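Local coordinates for protein Ac-ASP-7 (Ancylostoma caninum, PDB 3S6S) that is of unknown molecular function but, as a secreted hookworm protein of the SCP/TAPS (pathogenesis-related) family, probably takes part in host-parasite interaction, at residues G42-C54 and T163-T177. Numbering follows the deposited sequence.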
ATOM      1  N   GLY A  42       5.757  15.430  -6.811  1.00 40.51           N
ATOM      2  CA  GLY A  42       5.143  16.704  -6.486  1.00 41.89           C
ATOM      3  C   GLY A  42       5.363  17.149  -5.054  1.00 42.42           C
ATOM      4  O   GLY A  42       6.133  16.544  -4.320  1.00 43.26           O
ATOM      5  N   PRO A  43       4.650  18.201  -4.645  1.00 49.34           N
ATOM      6  CA  PRO A  43       4.818  18.925  -3.383  1.00 47.41           C
ATOM      7  C   PRO A  43       4.334  18.154  -2.144  1.00 48.68           C
ATOM      8  O   PRO A  43       3.517  17.231  -2.247  1.00 47.17           O
ATOM      9  CB  PRO A  43       3.943  20.162  -3.593  1.00 43.86           C
ATOM     10  CG  PRO A  43       2.835  19.667  -4.442  1.00 52.22           C
ATOM     11  CD  PRO A  43       3.475  18.682  -5.395  1.00 50.18           C
ATOM     12  N   ALA A  44       4.851  18.552  -0.984  1.00 43.51           N
ATOM     13  CA  ALA A  44       4.480  17.970   0.300  1.00 43.44           C
ATOM     14  C   ALA A  44       2.975  17.949   0.453  1.00 44.16           C
ATOM     15  O   ALA A  44       2.267  18.759  -0.152  1.00 44.71           O
ATOM     16  CB  ALA A  44       5.110  18.769   1.446  1.00 39.57           C
ATOM     17  N   ARG A  45       2.477  17.020   1.256  1.00 38.38           N
ATOM     18  CA  ARG A  45       1.039  16.946   1.477  1.00 39.56           C
ATOM     19  C   ARG A  45       0.695  16.115   2.698  1.00 38.01           C
ATOM     20  O   ARG A  45       1.540  15.402   3.248  1.00 31.70           O
ATOM     21  CB  ARG A  45       0.334  16.344   0.258  1.00 40.83           C
ATOM     22  CG  ARG A  45       0.795  14.935  -0.082  1.00 36.91           C
ATOM     23  CD  ARG A  45       1.688  14.954  -1.315  1.00 43.38           C
ATOM     24  NE  ARG A  45       0.947  14.554  -2.505  1.00 44.83           N
ATOM     25  CZ  ARG A  45       1.267  14.887  -3.751  1.00 43.44           C
ATOM     26  NH1 ARG A  45       2.317  15.651  -4.006  1.00 42.25           N
ATOM     27  NH2 ARG A  45       0.514  14.452  -4.748  1.00 50.98           N
ATOM     28  N   GLU A  46      -0.566  16.212   3.106  1.00 38.60           N
ATOM     29  CA  GLU A  46      -1.108  15.308   4.097  1.00 34.79           C
ATOM     30  C   GLU A  46      -1.068  13.924   3.483  1.00 38.76           C
ATOM     31  O   GLU A  46      -1.453  13.734   2.326  1.00 39.44           O
ATOM     32  CB  GLU A  46      -2.539  15.696   4.455  1.00 33.76           C
ATOM     33  CG  GLU A  46      -3.200  14.763   5.443  1.00 33.28           C
ATOM     34  CD  GLU A  46      -4.534  15.273   5.917  1.00 37.89           C
ATOM     35  OE1 GLU A  46      -4.796  16.483   5.778  1.00 41.84           O
ATOM     36  OE2 GLU A  46      -5.332  14.465   6.432  1.00 43.15           O
ATOM     37  N   MET A  47      -0.568  12.962   4.243  1.00 35.43           N
ATOM     38  CA  MET A  47      -0.496  11.595   3.766  1.00 33.72           C
ATOM     39  C   MET A  47      -0.870  10.643   4.900  1.00 36.17           C
ATOM     40  O   MET A  47      -0.504  10.867   6.056  1.00 37.25           O
ATOM     41  CB  MET A  47       0.906  11.304   3.232  1.00 33.17           C
ATOM     42  CG  MET A  47       1.123   9.879   2.715  1.00 34.32           C
ATOM     43  SD  MET A  47       0.411   9.532   1.092  1.00 30.79           S
ATOM     44  CE  MET A  47       1.426  10.574   0.030  1.00 31.19           C
ATOM     45  N   TYR A  48      -1.630   9.603   4.577  1.00 33.61           N
ATOM     46  CA  TYR A  48      -1.926   8.561   5.551  1.00 32.44           C
ATOM     47  C   TYR A  48      -1.006   7.404   5.300  1.00 30.25           C
ATOM     48  O   TYR A  48      -0.776   7.054   4.155  1.00 31.62           O
ATOM     49  CB  TYR A  48      -3.385   8.112   5.453  1.00 29.81           C
ATOM     50  CG  TYR A  48      -4.280   8.978   6.298  1.00 33.59           C
ATOM     51  CD1 TYR A  48      -4.467  10.320   5.975  1.00 34.62           C
ATOM     52  CD2 TYR A  48      -4.903   8.477   7.444  1.00 31.71           C
ATOM     53  CE1 TYR A  48      -5.257  11.135   6.744  1.00 35.45           C
ATOM     54  CE2 TYR A  48      -5.702   9.292   8.227  1.00 32.80           C
ATOM     55  CZ  TYR A  48      -5.873  10.628   7.864  1.00 35.03           C
ATOM     56  OH  TYR A  48      -6.652  11.467   8.611  1.00 36.50           O
ATOM     57  N   GLY A  49      -0.442   6.835   6.358  1.00 29.58           N
ATOM     58  CA  GLY A  49       0.300   5.597   6.216  1.00 26.67           C
ATOM     59  C   GLY A  49      -0.725   4.513   5.914  1.00 28.74           C
ATOM     60  O   GLY A  49      -1.893   4.650   6.267  1.00 28.96           O
ATOM     61  N   LEU A  50      -0.323   3.442   5.250  1.00 24.37           N
ATOM     62  CA  LEU A  50      -1.254   2.356   5.063  1.00 22.81           C
ATOM     63  C   LEU A  50      -1.110   1.369   6.213  1.00 24.92           C
ATOM     64  O   LEU A  50      -0.027   0.839   6.480  1.00 22.86           O
ATOM     65  CB  LEU A  50      -1.014   1.650   3.734  1.00 24.17           C
ATOM     66  CG  LEU A  50      -1.095   2.469   2.448  1.00 23.18           C
ATOM     67  CD1 LEU A  50      -0.705   1.592   1.279  1.00 23.00           C
ATOM     68  CD2 LEU A  50      -2.496   3.031   2.246  1.00 25.35           C
ATOM     69  N   VAL A  51      -2.210   1.118   6.901  1.00 27.43           N
ATOM     70  CA  VAL A  51      -2.230   0.046   7.865  1.00 27.70           C
ATOM     71  C   VAL A  51      -2.242  -1.290   7.132  1.00 26.30           C
ATOM     72  O   VAL A  51      -3.079  -1.509   6.269  1.00 25.37           O
ATOM     73  CB  VAL A  51      -3.461   0.154   8.764  1.00 26.48           C
ATOM     74  CG1 VAL A  51      -3.653  -1.132   9.539  1.00 25.89           C
ATOM     75  CG2 VAL A  51      -3.323   1.361   9.680  1.00 25.52           C
ATOM     76  N   TYR A  52      -1.297  -2.168   7.468  1.00 30.05           N
ATOM     77  CA  TYR A  52      -1.305  -3.528   6.948  1.00 27.23           C
ATOM     78  C   TYR A  52      -2.408  -4.350   7.606  1.00 29.87           C
ATOM     79  O   TYR A  52      -2.441  -4.505   8.826  1.00 32.87           O
ATOM     80  CB  TYR A  52       0.053  -4.240   7.092  1.00 33.26           C
ATOM     81  CG  TYR A  52       0.090  -5.442   6.170  1.00 28.29           C
ATOM     82  CD1 TYR A  52       0.638  -5.340   4.898  1.00 23.80           C
ATOM     83  CD2 TYR A  52      -0.506  -6.643   6.540  1.00 26.89           C
ATOM     84  CE1 TYR A  52       0.627  -6.411   4.030  1.00 28.47           C
ATOM     85  CE2 TYR A  52      -0.521  -7.729   5.683  1.00 26.88           C
ATOM     86  CZ  TYR A  52       0.044  -7.608   4.428  1.00 30.21           C
ATOM     87  OH  TYR A  52       0.027  -8.681   3.565  1.00 32.26           O
ATOM     88  N   ASP A  53      -3.305  -4.875   6.782  1.00 27.16           N
ATOM     89  CA  ASP A  53      -4.552  -5.456   7.260  1.00 28.33           C
ATOM     90  C   ASP A  53      -4.700  -6.880   6.737  1.00 28.85           C
ATOM     91  O   ASP A  53      -4.913  -7.086   5.534  1.00 27.16           O
ATOM     92  CB  ASP A  53      -5.722  -4.584   6.796  1.00 27.73           C
ATOM     93  CG  ASP A  53      -7.092  -5.121   7.224  1.00 32.49           C
ATOM     94  OD1 ASP A  53      -7.309  -6.353   7.298  1.00 29.27           O
ATOM     95  OD2 ASP A  53      -7.982  -4.278   7.465  1.00 38.54           O
ATOM     96  N   CYS A  54      -4.607  -7.847   7.653  1.00 28.14           N
ATOM     97  CA  CYS A  54      -4.660  -9.269   7.321  1.00 28.55           C
ATOM     98  C   CYS A  54      -5.955  -9.653   6.635  1.00 28.71           C
ATOM     99  O   CYS A  54      -5.966 -10.559   5.803  1.00 28.04           O
ATOM    100  CB  CYS A  54      -4.481 -10.138   8.565  1.00 32.18           C
ATOM    101  SG  CYS A  54      -2.985  -9.804   9.522  1.00 32.13           S
ATOM    102  N   THR A 163      -6.321  15.523   8.764  1.00 37.29           N
ATOM    103  CA  THR A 163      -7.675  16.058   8.566  1.00 40.01           C
ATOM    104  C   THR A 163      -8.615  15.126   7.797  1.00 46.07           C
ATOM    105  O   THR A 163      -9.844  15.231   7.932  1.00 42.03           O
ATOM    106  CB  THR A 163      -7.657  17.403   7.777  1.00 42.62           C
ATOM    107  OG1 THR A 163      -7.220  17.171   6.428  1.00 41.16           O
ATOM    108  CG2 THR A 163      -6.744  18.430   8.434  1.00 40.79           C
ATOM    109  N   TYR A 164      -8.051  14.241   6.973  1.00 40.33           N
ATOM    110  CA  TYR A 164      -8.868  13.458   6.050  1.00 38.67           C
ATOM    111  C   TYR A 164      -9.802  12.526   6.789  1.00 36.85           C
ATOM    112  O   TYR A 164     -10.945  12.345   6.385  1.00 37.43           O
ATOM    113  CB  TYR A 164      -8.006  12.657   5.069  1.00 41.36           C
ATOM    114  CG  TYR A 164      -7.287  13.506   4.047  1.00 42.09           C
ATOM    115  CD1 TYR A 164      -6.053  13.115   3.536  1.00 37.46           C
ATOM    116  CD2 TYR A 164      -7.845  14.695   3.589  1.00 38.70           C
ATOM    117  CE1 TYR A 164      -5.391  13.884   2.606  1.00 36.78           C
ATOM    118  CE2 TYR A 164      -7.196  15.471   2.661  1.00 40.25           C
ATOM    119  CZ  TYR A 164      -5.966  15.060   2.172  1.00 43.34           C
ATOM    120  OH  TYR A 164      -5.313  15.832   1.238  1.00 43.90           O
ATOM    121  N   TYR A 165      -9.312  11.924   7.867  1.00 34.62           N
ATOM    122  CA  TYR A 165     -10.119  10.972   8.610  1.00 37.90           C
ATOM    123  C   TYR A 165     -10.143  11.306  10.089  1.00 47.08           C
ATOM    124  O   TYR A 165      -9.155  11.797  10.639  1.00 43.47           O
ATOM    125  CB  TYR A 165      -9.626   9.541   8.396  1.00 37.82           C
ATOM    126  CG  TYR A 165      -9.747   9.067   6.968  1.00 36.36           C
ATOM    127  CD1 TYR A 165     -10.977   8.656   6.450  1.00 35.73           C
ATOM    128  CD2 TYR A 165      -8.639   9.038   6.130  1.00 32.48           C
ATOM    129  CE1 TYR A 165     -11.099   8.222   5.131  1.00 35.13           C
ATOM    130  CE2 TYR A 165      -8.750   8.615   4.811  1.00 33.22           C
ATOM    131  CZ  TYR A 165      -9.981   8.201   4.317  1.00 33.39           C
ATOM    132  OH  TYR A 165     -10.087   7.774   3.010  1.00 30.07           O
ATOM    133  N   LYS A 166     -11.278  11.012  10.719  1.00 49.24           N
ATOM    134  CA  LYS A 166     -11.533  11.371  12.110  1.00 51.71           C
ATOM    135  C   LYS A 166     -10.392  11.059  13.082  1.00 52.73           C
ATOM    136  O   LYS A 166      -9.639  11.963  13.473  1.00 54.67           O
ATOM    137  CB  LYS A 166     -12.844  10.737  12.594  1.00 47.33           C
ATOM    138  N   GLY A 167     -10.263   9.794  13.479  1.00 45.97           N
ATOM    139  CA  GLY A 167      -9.463   9.466  14.657  1.00 46.44           C
ATOM    140  C   GLY A 167      -8.010   9.109  14.414  1.00 41.83           C
ATOM    141  O   GLY A 167      -7.588   7.973  14.654  1.00 43.43           O
ATOM    142  N   SER A 168      -7.228  10.081  13.969  1.00 38.64           N
ATOM    143  CA  SER A 168      -5.914   9.767  13.430  1.00 40.10           C
ATOM    144  C   SER A 168      -4.726  10.139  14.325  1.00 38.51           C
ATOM    145  O   SER A 168      -4.701  11.208  14.930  1.00 40.83           O
ATOM    146  CB  SER A 168      -5.766  10.416  12.046  1.00 40.35           C
ATOM    147  OG  SER A 168      -6.906  10.132  11.254  1.00 40.79           O
ATOM    148  N   THR A 169      -3.746   9.238  14.386  1.00 37.61           N
ATOM    149  CA  THR A 169      -2.458   9.487  15.030  1.00 37.48           C
ATOM    150  C   THR A 169      -1.422   9.786  13.962  1.00 36.59           C
ATOM    151  O   THR A 169      -1.283   9.035  13.000  1.00 38.33           O
ATOM    152  CB  THR A 169      -1.932   8.236  15.779  1.00 35.88           C
ATOM    153  OG1 THR A 169      -2.905   7.779  16.716  1.00 35.00           O
ATOM    154  CG2 THR A 169      -0.618   8.531  16.506  1.00 34.07           C
ATOM    155  N   CYS A 170      -0.693  10.877  14.134  1.00 37.30           N
ATOM    156  CA  CYS A 170       0.438  11.184  13.272  1.00 34.74           C
ATOM    157  C   CYS A 170       1.689  10.546  13.861  1.00 39.14           C
ATOM    158  O   CYS A 170       2.020  10.787  15.014  1.00 37.74           O
ATOM    159  CB  CYS A 170       0.634  12.691  13.205  1.00 34.04           C
ATOM    160  SG  CYS A 170       2.185  13.146  12.475  1.00 35.37           S
ATOM    161  N   GLU A 171       2.396   9.730  13.093  1.00 40.56           N
ATOM    162  CA  GLU A 171       3.540   9.067  13.687  1.00 40.98           C
ATOM    163  C   GLU A 171       4.902   9.423  13.116  1.00 45.65           C
ATOM    164  O   GLU A 171       5.709  10.067  13.794  1.00 56.25           O
ATOM    165  CB  GLU A 171       3.350   7.558  13.786  1.00 37.86           C
ATOM    166  CG  GLU A 171       3.228   7.097  15.244  1.00 41.29           C
ATOM    167  CD  GLU A 171       3.820   8.103  16.247  1.00 39.63           C
ATOM    168  OE1 GLU A 171       4.953   8.593  16.024  1.00 37.11           O
ATOM    169  OE2 GLU A 171       3.137   8.416  17.250  1.00 37.55           O
ATOM    170  N   TRP A 172       5.180   8.996  11.897  1.00 40.40           N
ATOM    171  CA  TRP A 172       6.456   9.343  11.290  1.00 37.92           C
ATOM    172  C   TRP A 172       6.146  10.219  10.073  1.00 37.92           C
ATOM    173  O   TRP A 172       6.440   9.863   8.939  1.00 35.46           O
ATOM    174  CB  TRP A 172       7.204   8.081  10.876  1.00 36.33           C
ATOM    175  CG  TRP A 172       7.378   7.032  11.958  1.00 43.84           C
ATOM    176  CD1 TRP A 172       8.416   6.934  12.862  1.00 42.74           C
ATOM    177  CD2 TRP A 172       6.521   5.907  12.218  1.00 40.44           C
ATOM    178  NE1 TRP A 172       8.247   5.830  13.659  1.00 39.00           N
ATOM    179  CE2 TRP A 172       7.095   5.185  13.294  1.00 35.72           C
ATOM    180  CE3 TRP A 172       5.324   5.443  11.649  1.00 35.67           C
ATOM    181  CZ2 TRP A 172       6.516   4.022  13.809  1.00 34.91           C
ATOM    182  CZ3 TRP A 172       4.743   4.288  12.166  1.00 35.60           C
ATOM    183  CH2 TRP A 172       5.338   3.594  13.244  1.00 38.11           C
ATOM    184  N   ASN A 173       5.552  11.368  10.359  1.00 36.09           N
ATOM    185  CA  ASN A 173       4.854  12.219   9.397  1.00 40.77           C
ATOM    186  C   ASN A 173       3.841  11.505   8.486  1.00 42.10           C
ATOM    187  O   ASN A 173       3.515  11.975   7.394  1.00 38.38           O
ATOM    188  CB  ASN A 173       5.787  13.189   8.645  1.00 41.36           C
ATOM    189  CG  ASN A 173       6.803  12.487   7.781  1.00 48.49           C
ATOM    190  OD1 ASN A 173       8.003  12.478   8.096  1.00 53.09           O
ATOM    191  ND2 ASN A 173       6.340  11.906   6.669  1.00 43.78           N
ATOM    192  N   LEU A 174       3.328  10.380   8.969  1.00 38.29           N
ATOM    193  CA  LEU A 174       2.178   9.749   8.349  1.00 35.26           C
ATOM    194  C   LEU A 174       1.009   9.795   9.325  1.00 36.80           C
ATOM    195  O   LEU A 174       1.213   9.695  10.537  1.00 35.20           O
ATOM    196  CB  LEU A 174       2.498   8.309   7.939  1.00 31.83           C
ATOM    197  CG  LEU A 174       3.535   8.175   6.815  1.00 34.66           C
ATOM    198  CD1 LEU A 174       3.946   6.734   6.636  1.00 31.84           C
ATOM    199  CD2 LEU A 174       2.994   8.756   5.508  1.00 32.13           C
ATOM    200  N   CYS A 175      -0.201   9.992   8.788  1.00 36.47           N
ATOM    201  CA  CYS A 175      -1.447   9.863   9.543  1.00 32.52           C
ATOM    202  C   CYS A 175      -1.931   8.413   9.536  1.00 33.14           C
ATOM    203  O   CYS A 175      -1.912   7.746   8.504  1.00 35.53           O
ATOM    204  CB  CYS A 175      -2.527  10.768   8.953  1.00 32.62           C
ATOM    205  SG  CYS A 175      -2.095  12.529   8.937  1.00 35.50           S
ATOM    206  N   TYR A 176      -2.347   7.916  10.692  1.00 34.01           N
ATOM    207  CA  TYR A 176      -2.886   6.562  10.781  1.00 34.88           C
ATOM    208  C   TYR A 176      -4.287   6.567  11.385  1.00 34.61           C
ATOM    209  O   TYR A 176      -4.506   7.125  12.457  1.00 36.06           O
ATOM    210  CB  TYR A 176      -1.972   5.663  11.620  1.00 28.85           C
ATOM    211  CG  TYR A 176      -0.632   5.360  10.990  1.00 28.93           C
ATOM    212  CD1 TYR A 176       0.441   6.244  11.114  1.00 34.75           C
ATOM    213  CD2 TYR A 176      -0.433   4.192  10.275  1.00 29.11           C
ATOM    214  CE1 TYR A 176       1.673   5.965  10.545  1.00 29.47           C
ATOM    215  CE2 TYR A 176       0.788   3.912   9.698  1.00 31.91           C
ATOM    216  CZ  TYR A 176       1.841   4.801   9.846  1.00 30.60           C
ATOM    217  OH  TYR A 176       3.056   4.515   9.273  1.00 29.72           O
ATOM    218  N   THR A 177      -5.239   5.961  10.689  1.00 32.12           N
ATOM    219  CA  THR A 177      -6.539   5.720  11.286  1.00 32.19           C
ATOM    220  C   THR A 177      -6.917   4.256  11.123  1.00 29.06           C
ATOM    221  O   THR A 177      -6.473   3.611  10.189  1.00 32.41           O
ATOM    222  CB  THR A 177      -7.632   6.636  10.712  1.00 33.88           C
ATOM    223  OG1 THR A 177      -8.887   6.286  11.304  1.00 40.40           O
ATOM    224  CG2 THR A 177      -7.740   6.473   9.205  1.00 33.44           C
TER
HETATM  225  O   HOH W   1       1.362  13.178   6.908  1.00 37.05           O
HETATM  226  O   HOH W   2      -3.892   4.750   8.281  1.00 25.68           O
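Glu46 OE2 takes two backbone N-H groups at once: Tyr164 N, on the syn lone pair at 2.8 Å, and Thr163 N, from above the carboxylate plane at 2.7 Å. Glu46 OE1 accepts from the hydroxyl Thr163 OG1 at 2.6 Å, also on its syn lone pair. An extended side chain, with CG anti to the backbone N (chi1 177°), carries the carboxylate to this turn and lays it over a face of the Tyr164 ring, the two planes 21° apart. Three donors thus fix its rotation.

The Tyr48 ring is sandwiched: Cys175 CB sits over the centre of one face, 3.3 Å from the Tyr48 ring centroid, with SG above the same face, while Tyr165 turns an edge to the opposite face in a T-shaped pair. At the far end Tyr48 OH accepts Tyr165 N at 2.8 Å. A single beta bridge pairs Tyr48 with Cys175, through hydrogen bonds from Cys175 N to Met47 O and from Gly49 N to Cys175 O, and Gly49 CA rests on the Tyr176 ring.

Disulfides Cys162–Cys175 and Cys156–Cys170 brace the hairpin of strands 169-170 and 175-176, consistent with the cysteine-rich C-terminal region of SCP/TAPS proteins; it docks on the segment leading into strand 51-53 of the main sheet, beside helix 16-34, whose Arg30 binds Tyr48 O.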